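Local coordinates for phosphotriesterase homology protein (Escherichia coli, PDB 1BF6), which hydrolyses phosphorylated glyceryl acetates, and also aromatic acetates and propionates, using two zinc ions per subunit, at residues 54-59 with 101-106; 63-68 with 74-79; 202-207 with 286-291; 220-225 with 265-270. All coordinates share one frame; numbering follows the deposited sequence.

Contact 1 (54-59 with 101-106)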
loop_
_atom_site.group_PDB
_atom_site.type_symbol
_atom_site.label_atom_id
_atom_site.label_comp_id
_atom_site.label_asym_id
_atom_site.label_seq_id
_atom_site.Cartn_x
_atom_site.Cartn_y
_atom_site.Cartn_z
ATOM N N THR A 54 -5.615 4.290 2.578
ATOM C CA THR A 54 -6.221 5.614 2.709
ATOM C C THR A 54 -6.163 6.095 4.159
ATOM O O THR A 54 -6.896 5.582 4.990
ATOM C CB THR A 54 -7.730 5.605 2.283
ATOM O OG1 THR A 54 -7.877 4.988 0.993
ATOM C CG2 THR A 54 -8.284 7.023 2.209
ATOM N N ASN A 55 -5.274 7.043 4.463
ATOM C CA ASN A 55 -5.236 7.577 5.825
ATOM C C ASN A 55 -6.314 8.666 5.997
ATOM O O ASN A 55 -7.012 9.034 5.029
ATOM C CB ASN A 55 -3.823 8.003 6.291
ATOM C CG ASN A 55 -3.022 8.736 5.242
ATOM O OD1 ASN A 55 -3.447 9.760 4.710
ATOM N ND2 ASN A 55 -1.807 8.253 4.993
ATOM N N ARG A 56 -6.492 9.153 7.221
ATOM C CA ARG A 56 -7.555 10.115 7.499
ATOM C C ARG A 56 -7.849 11.221 6.486
ATOM O O ARG A 56 -8.956 11.288 5.948
ATOM C CB ARG A 56 -7.397 10.725 8.897
ATOM C CG ARG A 56 -8.561 11.621 9.256
ATOM C CD ARG A 56 -8.572 11.987 10.725
ATOM N NE ARG A 56 -9.609 12.978 10.990
ATOM C CZ ARG A 56 -9.870 13.493 12.187
ATOM N NH1 ARG A 56 -9.175 13.106 13.247
ATOM N NH2 ARG A 56 -10.806 14.432 12.314
ATOM N N TYR A 57 -6.853 12.056 6.216
ATOM C CA TYR A 57 -7.019 13.186 5.318
ATOM C C TYR A 57 -6.920 12.911 3.821
ATOM O O TYR A 57 -6.799 13.833 3.005
ATOM C CB TYR A 57 -6.138 14.338 5.783
ATOM C CG TYR A 57 -6.487 14.746 7.206
ATOM C CD1 TYR A 57 -7.578 15.580 7.469
ATOM C CD2 TYR A 57 -5.772 14.233 8.300
ATOM C CE1 TYR A 57 -7.959 15.889 8.787
ATOM C CE2 TYR A 57 -6.145 14.541 9.614
ATOM C CZ TYR A 57 -7.235 15.363 9.848
ATOM O OH TYR A 57 -7.602 15.661 11.142
ATOM N N MET A 58 -6.991 11.626 3.477
ATOM C CA MET A 58 -7.001 11.179 2.095
ATOM C C MET A 58 -8.457 10.797 1.814
ATOM O O MET A 58 -8.812 10.414 0.696
ATOM C CB MET A 58 -6.094 9.957 1.901
ATOM C CG MET A 58 -4.612 10.277 1.775
ATOM S SD MET A 58 -3.574 8.799 1.872
ATOM C CE MET A 58 -3.698 8.181 0.153
ATOM N N GLY A 59 -9.303 10.910 2.832
ATOM C CA GLY A 59 -10.708 10.583 2.665
ATOM C C GLY A 59 -11.103 9.200 3.146
ATOM O O GLY A 59 -12.045 8.600 2.612
ATOM N N ALA A 101 2.705 11.684 16.149
ATOM C CA ALA A 101 2.923 10.296 16.584
ATOM C C ALA A 101 1.810 9.801 17.507
ATOM O O ALA A 101 1.344 8.674 17.372
ATOM C CB ALA A 101 4.272 10.150 17.267
ATOM N N GLN A 102 1.373 10.642 18.444
ATOM C CA GLN A 102 0.305 10.263 19.367
ATOM C C GLN A 102 -0.976 9.929 18.608
ATOM O O GLN A 102 -1.705 9.007 18.979
ATOM C CB GLN A 102 0.014 11.394 20.356
ATOM C CG GLN A 102 1.105 11.654 21.381
ATOM C CD GLN A 102 0.817 12.890 22.218
ATOM O OE1 GLN A 102 0.043 13.768 21.816
ATOM N NE2 GLN A 102 1.416 12.954 23.400
ATOM N N GLU A 103 -1.281 10.729 17.588
ATOM C CA GLU A 103 -2.473 10.513 16.779
ATOM C C GLU A 103 -2.416 9.138 16.119
ATOM O O GLU A 103 -3.387 8.389 16.164
ATOM C CB GLU A 103 -2.585 11.589 15.692
ATOM C CG GLU A 103 -3.811 11.418 14.768
ATOM C CD GLU A 103 -3.834 12.417 13.612
ATOM O OE1 GLU A 103 -2.896 13.229 13.499
ATOM O OE2 GLU A 103 -4.786 12.370 12.804
ATOM N N MET A 104 -1.272 8.813 15.521
ATOM C CA MET A 104 -1.107 7.521 14.850
ATOM C C MET A 104 -1.234 6.368 15.850
ATOM O O MET A 104 -1.942 5.401 15.592
ATOM C CB MET A 104 0.220 7.474 14.094
ATOM C CG MET A 104 0.259 8.418 12.884
ATOM S SD MET A 104 1.762 8.302 11.930
ATOM C CE MET A 104 2.558 9.839 12.239
ATOM N N VAL A 105 -0.618 6.514 17.026
ATOM C CA VAL A 105 -0.705 5.484 18.066
ATOM C C VAL A 105 -2.156 5.248 18.516
ATOM O O VAL A 105 -2.573 4.100 18.656
ATOM C CB VAL A 105 0.200 5.832 19.310
ATOM C CG1 VAL A 105 -0.099 4.874 20.468
ATOM C CG2 VAL A 105 1.675 5.772 18.929
ATOM N N ASP A 106 -2.942 6.314 18.705
ATOM C CA ASP A 106 -4.329 6.164 19.135
ATOM C C ASP A 106 -5.221 5.564 18.043
ATOM O O ASP A 106 -6.230 4.936 18.341
ATOM C CB ASP A 106 -4.917 7.499 19.587
ATOM C CG ASP A 106 -4.292 8.024 20.886
ATOM O OD1 ASP A 106 -3.467 7.330 21.522
ATOM O OD2 ASP A 106 -4.633 9.161 21.257
HETATM O O HOH W 1 -7.114 11.160 13.568
HETATM O O HOH W 2 -5.915 14.848 13.175
#

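Contact 2 (63-68 with 74-79)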
loop_
_atom_site.group_PDB
_atom_site.type_symbol
_atom_site.label_atom_id
_atom_site.label_comp_id
_atom_site.label_asym_id
_atom_site.label_seq_id
_atom_site.Cartn_x
_atom_site.Cartn_y
_atom_site.Cartn_z
ATOM N N GLN A 63 -16.275 3.186 8.434
ATOM C CA GLN A 63 -17.568 2.516 8.372
ATOM C C GLN A 63 -17.767 1.792 7.039
ATOM O O GLN A 63 -18.231 0.650 7.005
ATOM C CB GLN A 63 -18.708 3.500 8.619
ATOM C CG GLN A 63 -20.019 2.812 8.882
ATOM C CD GLN A 63 -19.946 1.869 10.064
ATOM O OE1 GLN A 63 -19.658 2.289 11.186
ATOM N NE2 GLN A 63 -20.183 0.587 9.821
ATOM N N PHE A 64 -17.355 2.452 5.962
ATOM C CA PHE A 64 -17.450 1.914 4.607
ATOM C C PHE A 64 -16.662 0.616 4.525
ATOM O O PHE A 64 -17.112 -0.355 3.910
ATOM C CB PHE A 64 -16.860 2.934 3.635
ATOM C CG PHE A 64 -17.037 2.582 2.183
ATOM C CD1 PHE A 64 -16.168 1.698 1.550
ATOM C CD2 PHE A 64 -18.035 3.198 1.430
ATOM C CE1 PHE A 64 -16.288 1.438 0.186
ATOM C CE2 PHE A 64 -18.163 2.947 0.068
ATOM C CZ PHE A 64 -17.292 2.071 -0.550
ATOM N N MET A 65 -15.473 0.613 5.135
ATOM C CA MET A 65 -14.617 -0.574 5.139
ATOM C C MET A 65 -15.221 -1.687 6.000
ATOM O O MET A 65 -15.160 -2.862 5.630
ATOM C CB MET A 65 -13.196 -0.219 5.595
ATOM C CG MET A 65 -12.494 0.784 4.669
ATOM S SD MET A 65 -10.744 1.047 4.993
ATOM C CE MET A 65 -10.824 2.128 6.444
ATOM N N LEU A 66 -15.818 -1.312 7.133
ATOM C CA LEU A 66 -16.459 -2.280 8.026
ATOM C C LEU A 66 -17.624 -2.936 7.289
ATOM O O LEU A 66 -17.865 -4.144 7.425
ATOM C CB LEU A 66 -17.010 -1.587 9.281
ATOM C CG LEU A 66 -16.027 -1.190 10.390
ATOM C CD1 LEU A 66 -16.759 -0.347 11.432
ATOM C CD2 LEU A 66 -15.420 -2.447 11.025
ATOM N N ASP A 67 -18.353 -2.118 6.528
ATOM C CA ASP A 67 -19.503 -2.580 5.761
ATOM C C ASP A 67 -19.086 -3.521 4.637
ATOM O O ASP A 67 -19.735 -4.546 4.428
ATOM C CB ASP A 67 -20.295 -1.397 5.193
ATOM C CG ASP A 67 -21.009 -0.591 6.268
ATOM O OD1 ASP A 67 -21.096 -1.046 7.428
ATOM O OD2 ASP A 67 -21.484 0.513 5.947
ATOM N N VAL A 68 -18.016 -3.167 3.916
ATOM C CA VAL A 68 -17.515 -4.005 2.825
ATOM C C VAL A 68 -17.166 -5.386 3.383
ATOM O O VAL A 68 -17.542 -6.395 2.800
ATOM C CB VAL A 68 -16.279 -3.377 2.123
ATOM C CG1 VAL A 68 -15.574 -4.409 1.254
ATOM C CG2 VAL A 68 -16.709 -2.204 1.254
ATOM N N ILE A 74 -14.420 -10.350 3.030
ATOM C CA ILE A 74 -13.009 -10.088 2.817
ATOM C C ILE A 74 -12.486 -9.362 4.068
ATOM O O ILE A 74 -13.268 -8.798 4.835
ATOM C CB ILE A 74 -12.753 -9.260 1.536
ATOM C CG1 ILE A 74 -11.317 -9.505 1.052
ATOM C CG2 ILE A 74 -13.068 -7.774 1.774
ATOM C CD1 ILE A 74 -11.023 -9.005 -0.328
ATOM N N ASN A 75 -11.189 -9.496 4.331
ATOM C CA ASN A 75 -10.588 -8.833 5.486
ATOM C C ASN A 75 -9.851 -7.580 5.035
ATOM O O ASN A 75 -9.003 -7.627 4.146
ATOM C CB ASN A 75 -9.626 -9.761 6.231
ATOM C CG ASN A 75 -9.042 -9.103 7.476
ATOM O OD1 ASN A 75 -7.826 -8.926 7.595
ATOM N ND2 ASN A 75 -9.916 -8.726 8.407
ATOM N N VAL A 76 -10.169 -6.455 5.661
ATOM C CA VAL A 76 -9.530 -5.200 5.301
ATOM C C VAL A 76 -8.680 -4.644 6.448
ATOM O O VAL A 76 -9.181 -4.456 7.560
ATOM C CB VAL A 76 -10.575 -4.136 4.913
ATOM C CG1 VAL A 76 -9.886 -2.818 4.605
ATOM C CG2 VAL A 76 -11.393 -4.608 3.704
ATOM N N VAL A 77 -7.402 -4.407 6.173
ATOM C CA VAL A 77 -6.511 -3.832 7.168
ATOM C C VAL A 77 -6.433 -2.331 6.894
ATOM O O VAL A 77 -5.927 -1.915 5.851
ATOM C CB VAL A 77 -5.088 -4.433 7.101
ATOM C CG1 VAL A 77 -4.168 -3.729 8.112
ATOM C CG2 VAL A 77 -5.144 -5.947 7.371
ATOM N N ALA A 78 -6.974 -1.539 7.819
ATOM C CA ALA A 78 -6.971 -0.079 7.723
ATOM C C ALA A 78 -5.622 0.538 8.129
ATOM O O ALA A 78 -4.806 -0.113 8.785
ATOM C CB ALA A 78 -8.104 0.489 8.576
ATOM N N CYS A 79 -5.380 1.787 7.730
ATOM C CA CYS A 79 -4.117 2.455 8.062
ATOM C C CYS A 79 -4.268 3.793 8.795
ATOM O O CYS A 79 -5.378 4.313 8.970
ATOM C CB CYS A 79 -3.293 2.693 6.796
ATOM S SG CYS A 79 -3.949 3.992 5.686
#

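Contact 3 (202-207 with 286-291)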
loop_
_atom_site.group_PDB
_atom_site.type_symbol
_atom_site.label_atom_id
_atom_site.label_comp_id
_atom_site.label_asym_id
_atom_site.label_seq_id
_atom_site.Cartn_x
_atom_site.Cartn_y
_atom_site.Cartn_z
ATOM N N GLY A 202 17.345 -4.688 4.038
ATOM C CA GLY A 202 16.381 -5.470 4.794
ATOM C C GLY A 202 14.913 -5.108 4.670
ATOM O O GLY A 202 14.066 -5.700 5.336
ATOM N N ALA A 203 14.600 -4.141 3.815
ATOM C CA ALA A 203 13.224 -3.717 3.624
ATOM C C ALA A 203 12.486 -4.572 2.576
ATOM O O ALA A 203 13.118 -5.369 1.860
ATOM C CB ALA A 203 13.198 -2.237 3.211
ATOM N N TYR A 204 11.152 -4.494 2.589
ATOM C CA TYR A 204 10.320 -5.176 1.586
ATOM C C TYR A 204 10.023 -4.117 0.519
ATOM O O TYR A 204 10.040 -2.905 0.806
ATOM C CB TYR A 204 9.000 -5.660 2.165
ATOM C CG TYR A 204 9.096 -6.929 2.975
ATOM C CD1 TYR A 204 9.652 -6.922 4.253
ATOM C CD2 TYR A 204 8.581 -8.136 2.481
ATOM C CE1 TYR A 204 9.693 -8.076 5.027
ATOM C CE2 TYR A 204 8.611 -9.305 3.247
ATOM C CZ TYR A 204 9.172 -9.266 4.524
ATOM O OH TYR A 204 9.209 -10.402 5.302
ATOM N N VAL A 205 9.824 -4.564 -0.718
ATOM C CA VAL A 205 9.520 -3.673 -1.838
ATOM C C VAL A 205 8.197 -4.094 -2.487
ATOM O O VAL A 205 7.803 -5.265 -2.427
ATOM C CB VAL A 205 10.649 -3.654 -2.901
ATOM C CG1 VAL A 205 11.915 -3.010 -2.322
ATOM C CG2 VAL A 205 10.942 -5.083 -3.408
ATOM N N GLN A 206 7.501 -3.125 -3.078
ATOM C CA GLN A 206 6.226 -3.402 -3.714
ATOM C C GLN A 206 6.099 -3.004 -5.177
ATOM O O GLN A 206 6.575 -1.952 -5.597
ATOM C CB GLN A 206 5.098 -2.749 -2.932
ATOM C CG GLN A 206 4.860 -3.394 -1.600
ATOM C CD GLN A 206 3.874 -2.652 -0.746
ATOM O OE1 GLN A 206 3.237 -1.668 -1.176
ATOM N NE2 GLN A 206 3.749 -3.101 0.493
ATOM N N PHE A 207 5.545 -3.933 -5.959
ATOM C CA PHE A 207 5.243 -3.718 -7.369
ATOM C C PHE A 207 3.726 -3.613 -7.229
ATOM O O PHE A 207 2.995 -4.607 -7.354
ATOM C CB PHE A 207 5.644 -4.936 -8.227
ATOM C CG PHE A 207 7.132 -5.034 -8.511
ATOM C CD1 PHE A 207 8.070 -5.058 -7.469
ATOM C CD2 PHE A 207 7.601 -5.112 -9.824
ATOM C CE1 PHE A 207 9.447 -5.153 -7.737
ATOM C CE2 PHE A 207 8.971 -5.208 -10.101
ATOM C CZ PHE A 207 9.899 -5.227 -9.053
ATOM N N PRO A 286 2.979 -11.475 2.704
ATOM C CA PRO A 286 2.014 -10.671 3.467
ATOM C C PRO A 286 1.718 -11.251 4.853
ATOM O O PRO A 286 1.599 -10.510 5.836
ATOM C CB PRO A 286 0.766 -10.716 2.591
ATOM C CG PRO A 286 1.316 -10.819 1.217
ATOM C CD PRO A 286 2.426 -11.830 1.381
ATOM N N SER A 287 1.555 -12.573 4.916
ATOM C CA SER A 287 1.283 -13.249 6.181
ATOM C C SER A 287 2.413 -12.999 7.185
ATOM O O SER A 287 2.156 -12.822 8.366
ATOM C CB SER A 287 1.110 -14.752 5.958
ATOM O OG SER A 287 -0.023 -15.013 5.143
ATOM N N GLN A 288 3.650 -12.956 6.698
ATOM C CA GLN A 288 4.813 -12.722 7.552
ATOM C C GLN A 288 4.977 -11.244 7.904
ATOM O O GLN A 288 5.378 -10.909 9.024
ATOM C CB GLN A 288 6.097 -13.205 6.858
ATOM C CG GLN A 288 6.087 -14.677 6.439
ATOM C CD GLN A 288 7.292 -15.082 5.582
ATOM O OE1 GLN A 288 7.987 -14.235 5.005
ATOM N NE2 GLN A 288 7.529 -16.390 5.483
ATOM N N PHE A 289 4.614 -10.362 6.972
ATOM C CA PHE A 289 4.793 -8.922 7.164
ATOM C C PHE A 289 3.689 -8.158 7.882
ATOM O O PHE A 289 3.968 -7.393 8.815
ATOM C CB PHE A 289 5.093 -8.256 5.810
ATOM C CG PHE A 289 5.434 -6.792 5.905
ATOM C CD1 PHE A 289 4.426 -5.820 5.881
ATOM C CD2 PHE A 289 6.757 -6.386 6.016
ATOM C CE1 PHE A 289 4.740 -4.459 5.971
ATOM C CE2 PHE A 289 7.087 -5.022 6.106
ATOM C CZ PHE A 289 6.072 -4.060 6.082
ATOM N N PHE A 290 2.450 -8.358 7.448
ATOM C CA PHE A 290 1.297 -7.647 7.997
ATOM C C PHE A 290 0.760 -8.095 9.335
ATOM O O PHE A 290 -0.048 -7.391 9.948
ATOM C CB PHE A 290 0.164 -7.588 6.960
ATOM C CG PHE A 290 0.534 -6.827 5.728
ATOM C CD1 PHE A 290 0.762 -5.449 5.789
ATOM C CD2 PHE A 290 0.746 -7.485 4.524
ATOM C CE1 PHE A 290 1.205 -4.740 4.664
ATOM C CE2 PHE A 290 1.189 -6.786 3.389
ATOM C CZ PHE A 290 1.422 -5.413 3.459
ATOM N N GLN A 291 1.210 -9.254 9.801
ATOM C CA GLN A 291 0.747 -9.766 11.079
ATOM C C GLN A 291 1.644 -9.347 12.245
ATOM O O GLN A 291 1.097 -9.228 13.361
ATOM C CB GLN A 291 0.584 -11.283 11.004
ATOM C CG GLN A 291 -0.437 -11.691 9.949
ATOM C CD GLN A 291 -0.878 -13.123 10.087
ATOM O OE1 GLN A 291 -0.214 -14.038 9.596
ATOM N NE2 GLN A 291 -2.001 -13.332 10.768
ATOM O OXT GLN A 291 2.856 -9.095 12.023
#

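Contact 4 (220-225 with 265-270)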
loop_
_atom_site.group_PDB
_atom_site.type_symbol
_atom_site.label_atom_id
_atom_site.label_comp_id
_atom_site.label_asym_id
_atom_site.label_seq_id
_atom_site.Cartn_x
_atom_site.Cartn_y
_atom_site.Cartn_z
ATOM N N LYS A 220 7.596 -4.634 -18.405
ATOM C CA LYS A 220 8.820 -4.250 -17.718
ATOM C C LYS A 220 8.761 -4.584 -16.227
ATOM O O LYS A 220 9.791 -4.858 -15.622
ATOM C CB LYS A 220 9.142 -2.784 -17.965
ATOM C CG LYS A 220 9.547 -2.518 -19.397
ATOM C CD LYS A 220 10.060 -1.109 -19.599
ATOM C CE LYS A 220 10.543 -0.938 -21.036
ATOM N NZ LYS A 220 11.224 0.367 -21.259
ATOM N N ARG A 221 7.560 -4.578 -15.651
ATOM C CA ARG A 221 7.379 -4.959 -14.249
ATOM C C ARG A 221 7.725 -6.459 -14.176
ATOM O O ARG A 221 8.442 -6.908 -13.275
ATOM C CB ARG A 221 5.923 -4.748 -13.788
ATOM C CG ARG A 221 5.461 -3.284 -13.708
ATOM C CD ARG A 221 4.074 -3.178 -13.087
ATOM N NE ARG A 221 3.712 -1.776 -12.872
ATOM C CZ ARG A 221 3.204 -0.966 -13.802
ATOM N NH1 ARG A 221 2.957 -1.406 -15.032
ATOM N NH2 ARG A 221 3.050 0.328 -13.532
ATOM N N ILE A 222 7.238 -7.221 -15.159
ATOM C CA ILE A 222 7.504 -8.658 -15.225
ATOM C C ILE A 222 9.009 -8.924 -15.344
ATOM O O ILE A 222 9.538 -9.791 -14.641
ATOM C CB ILE A 222 6.683 -9.332 -16.385
ATOM C CG1 ILE A 222 5.226 -9.499 -15.934
ATOM C CG2 ILE A 222 7.291 -10.678 -16.780
ATOM C CD1 ILE A 222 4.267 -9.888 -17.047
ATOM N N ALA A 223 9.702 -8.139 -16.171
ATOM C CA ALA A 223 11.147 -8.291 -16.353
ATOM C C ALA A 223 11.878 -8.039 -15.017
ATOM O O ALA A 223 12.826 -8.755 -14.684
ATOM C CB ALA A 223 11.649 -7.351 -17.421
ATOM N N MET A 224 11.427 -7.035 -14.257
ATOM C CA MET A 224 12.046 -6.740 -12.962
ATOM C C MET A 224 11.752 -7.864 -11.978
ATOM O O MET A 224 12.630 -8.253 -11.212
ATOM C CB MET A 224 11.585 -5.385 -12.395
ATOM C CG MET A 224 12.186 -4.183 -13.113
ATOM S SD MET A 224 12.311 -2.685 -12.076
ATOM C CE MET A 224 10.610 -2.199 -12.016
ATOM N N LEU A 225 10.538 -8.411 -12.003
ATOM C CA LEU A 225 10.227 -9.516 -11.098
ATOM C C LEU A 225 11.147 -10.709 -11.389
ATOM O O LEU A 225 11.611 -11.376 -10.467
ATOM C CB LEU A 225 8.757 -9.912 -11.178
ATOM C CG LEU A 225 7.793 -8.906 -10.547
ATOM C CD1 LEU A 225 6.347 -9.334 -10.793
ATOM C CD2 LEU A 225 8.075 -8.783 -9.037
ATOM N N ILE A 265 -0.873 -11.975 -13.220
ATOM C CA ILE A 265 -0.258 -13.223 -12.746
ATOM C C ILE A 265 -0.224 -14.281 -13.869
ATOM O O ILE A 265 0.764 -15.001 -14.005
ATOM C CB ILE A 265 -0.910 -13.734 -11.428
ATOM C CG1 ILE A 265 -0.597 -12.747 -10.286
ATOM C CG2 ILE A 265 -0.396 -15.139 -11.067
ATOM C CD1 ILE A 265 0.899 -12.504 -10.068
ATOM N N PRO A 266 -1.309 -14.403 -14.671
ATOM C CA PRO A 266 -1.248 -15.398 -15.758
ATOM C C PRO A 266 -0.082 -15.089 -16.713
ATOM O O PRO A 266 0.630 -15.994 -17.127
ATOM C CB PRO A 266 -2.604 -15.244 -16.429
ATOM C CG PRO A 266 -3.502 -15.036 -15.261
ATOM C CD PRO A 266 -2.705 -14.004 -14.428
ATOM N N GLN A 267 0.169 -13.808 -17.001
ATOM C CA GLN A 267 1.281 -13.424 -17.883
ATOM C C GLN A 267 2.619 -13.725 -17.220
ATOM O O GLN A 267 3.579 -14.104 -17.883
ATOM C CB GLN A 267 1.208 -11.935 -18.273
ATOM C CG GLN A 267 -0.007 -11.581 -19.130
ATOM C CD GLN A 267 -0.221 -10.072 -19.308
ATOM O OE1 GLN A 267 -0.885 -9.645 -20.254
ATOM N NE2 GLN A 267 0.305 -9.271 -18.385
ATOM N N LEU A 268 2.665 -13.551 -15.899
ATOM C CA LEU A 268 3.864 -13.823 -15.117
ATOM C C LEU A 268 4.152 -15.336 -15.166
ATOM O O LEU A 268 5.284 -15.752 -15.406
ATOM C CB LEU A 268 3.651 -13.362 -13.671
ATOM C CG LEU A 268 4.889 -13.328 -12.772
ATOM C CD1 LEU A 268 5.964 -12.465 -13.416
ATOM C CD2 LEU A 268 4.510 -12.785 -11.393
ATOM N N ARG A 269 3.130 -16.153 -14.942
ATOM C CA ARG A 269 3.309 -17.604 -15.000
ATOM C C ARG A 269 3.725 -18.028 -16.419
ATOM O O ARG A 269 4.599 -18.885 -16.596
ATOM C CB ARG A 269 2.036 -18.337 -14.569
ATOM C CG ARG A 269 1.753 -18.290 -13.067
ATOM C CD ARG A 269 0.682 -19.277 -12.663
ATOM N NE ARG A 269 -0.574 -19.024 -13.369
ATOM C CZ ARG A 269 -1.681 -18.548 -12.805
ATOM N NH1 ARG A 269 -1.732 -18.303 -11.501
ATOM N NH2 ARG A 269 -2.760 -18.341 -13.556
ATOM N N GLN A 270 3.148 -17.379 -17.428
ATOM C CA GLN A 270 3.484 -17.688 -18.818
ATOM C C GLN A 270 4.948 -17.386 -19.115
ATOM O O GLN A 270 5.603 -18.125 -19.852
ATOM C CB GLN A 270 2.558 -16.932 -19.785
ATOM C CG GLN A 270 1.117 -17.464 -19.787
ATOM C CD GLN A 270 0.085 -16.429 -20.238
ATOM O OE1 GLN A 270 0.415 -15.424 -20.890
ATOM N NE2 GLN A 270 -1.174 -16.665 -19.876
#

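Contact 1 (54-59 with 101-106)
R56 and Y57 sit on a tight turn following strand 47-52, in which M58 N bonds back to N55 O at 3.0 Å, and both face E103 on helix 97-109. E103 is the residue of the helix that touches the loop: CG is anti to the backbone N (chi1 179°) and the chain stays extended beyond it, which carries the carboxylate across to the loop. Direct contact is slight. OE2 of E103 comes to the edge of the Y57 ring, 4.1 Å from Y57 CE2, with carboxylate and ring planes 78° apart. Opposite charges face each other without a salt bridge, since R56 NH1 lies 4.5 Å from E103 OE2. Two waters fill in. One accepts from R56 NH1 at 2.9 Å and donates to E103 OE2 at 2.7 Å; the other bonds to Y57 OH at 2.8 Å and weakly donates to the same OE2, so a single carboxylate oxygen is shared by both bridges. The site is a surface link on the TIM-barrel fold of the phosphotriesterase family, between a loop running on from a barrel strand and an outer helix. The second oxygen, E103 OE1, is hydrogen-bonded to Y82 OH, with R95 as a long, weak ion-pair partner. Within the loop the hydroxyl of Y57 lies 3.3 Å above the R56 guanidinium plane, over its centre, and the ring of Y57 meets H91 edge-to-face. R56 NH2 makes a weak hydrogen bond to a glycerol molecule, probably from the crystallisation liquor.

Contact 2 (63-68 with 74-79)
The hydroxyl oxygen OG1 of T72 is hydrogen-bonded to V68 O and, weakly, to I74 N, tying together the end of helix 62-72 and the start of strand 75-80 where V68 and I74 meet. The two elements complete a beta-alpha-beta crossover from strand 47-52 to its parallel neighbour 75-80, one unit of the TIM barrel. Between helix and strand everything is apolar. M65 does most of the work: its CG is anti to the carbonyl carbon (chi1 -62°) and the chain bends at the sulfur, so that SD and CE settle on V76 and A78, two alternate residues on the face of the strand turned to the helix. SD rests 4.0 Å from V76 CG1, the two side chains crossing at about a right angle. A turn further along the helix, V68 CG1 lies 4.2 Å from CG2 of I74, which also packs on M39 of helix 32-44. M69 and E52 also press on V76, from the helix and the neighbouring strand. On the helix's outer side Q63 NE2 bonds to D67 OD1 at 3.0 Å, meeting that oxygen from above the carboxylate plane. At the strand's later end the methyl CE of M65 sits 3.8 Å from CB of A78.

Contact 3 (202-207 with 286-291)
Y204 and F289 are brought together by different choices at chi1: the phenylalanine holds CG anti to the backbone N (-174°), while the tyrosine turns CG anti to the carbonyl carbon (-78°). The rings form a T-shaped (edge-to-face) pair, centroids 4.9 Å apart and planes at 64°. CD2 of F289 comes down over one face of Y204, toward its rim, 3.4 Å from Y204 CD1 and 3.5 Å from Y204 CE1. Behind this edge the F289 ring is itself positioned: its CD1 lies over a face of F290, and R180, a glucose-binding residue, makes a cation-pi contact with F289 and bonds to its carbonyl oxygen. A serine in place of Y204 would probably leave the edge of F289 without its aromatic face and open a gap between strand and helix. Deeper in, the edge of the F290 ring approaches the side chain of Q206, which also touches H11, a zinc ligand. F290 reaches A10 and M238 of strands 7-12 and 237-239, and its carbonyl oxygen accepts from R152. These contacts are consistent with the C-terminal residues packing under the strands of a TIM barrel, with the zinc site farther along the interior.

Contact 4 (220-225 with 265-270)
I222 and L225 of helix 218-230 pack against L268 of helix 259-270, and this is the larger, more enclosed part of the contact, with L225 and L268 buried. The methyl CD1 of L268 is met at 4.0 Å by both I222 CG1 and I222 CG2, lying against the two branches of the isoleucine as the side chains slide past each other. The other methyl of the leucine, CD2, takes L225 CD1 at 4.0 Å, the two leucine side chains crossing at about a right angle. L268 reaches both because its CG swings anti to the backbone N (chi1 -169°), bringing the fork toward the facing helix. F264 lies against I222 and L225 from a turn earlier, and M281 and F273 contact L268. Toward solvent the packing thins out to the partly exposed, extended Q267, whose nearest approach is CB, 3.9 Å from I222 CD1. An alanine at I222 is likely to leave one methyl of L268 and the flank of Q267 without their cover and to open a groove from the surface toward F264. The axes of the two segments come no closer than 10.6 Å and cross at -52°, an oblique fit in which a few large side chains span the interval. Beneath L225 lies F207 of strand 204-207, and this layering of neighbouring outer helices over an inner strand belongs to the shell of a TIM barrel.

How the contacts relate
Contacts 1 and 2 share one flank of the barrel: contact 2 is nested in the chain between the segments of contact 1, and C79 SG packs 3.4 Å from T54 C. Contacts 3 and 4 are nested likewise and joined through F207, whose CE2 lies 3.5 Å from M224 CB. Contacts 1 and 4 lie on opposite sides of the chain's centre, their centres about 34 Å apart, whereas contacts 2 and 3 come within about 6 Å at their nearest atoms. The side chain of Q206 is about 8 Å from a zinc ion, nearer than those of M65 (about 12 Å) and Y57 (about 14 Å). T54 OG1 is hydrogen-bonded to ND1 of the zinc ligand H13.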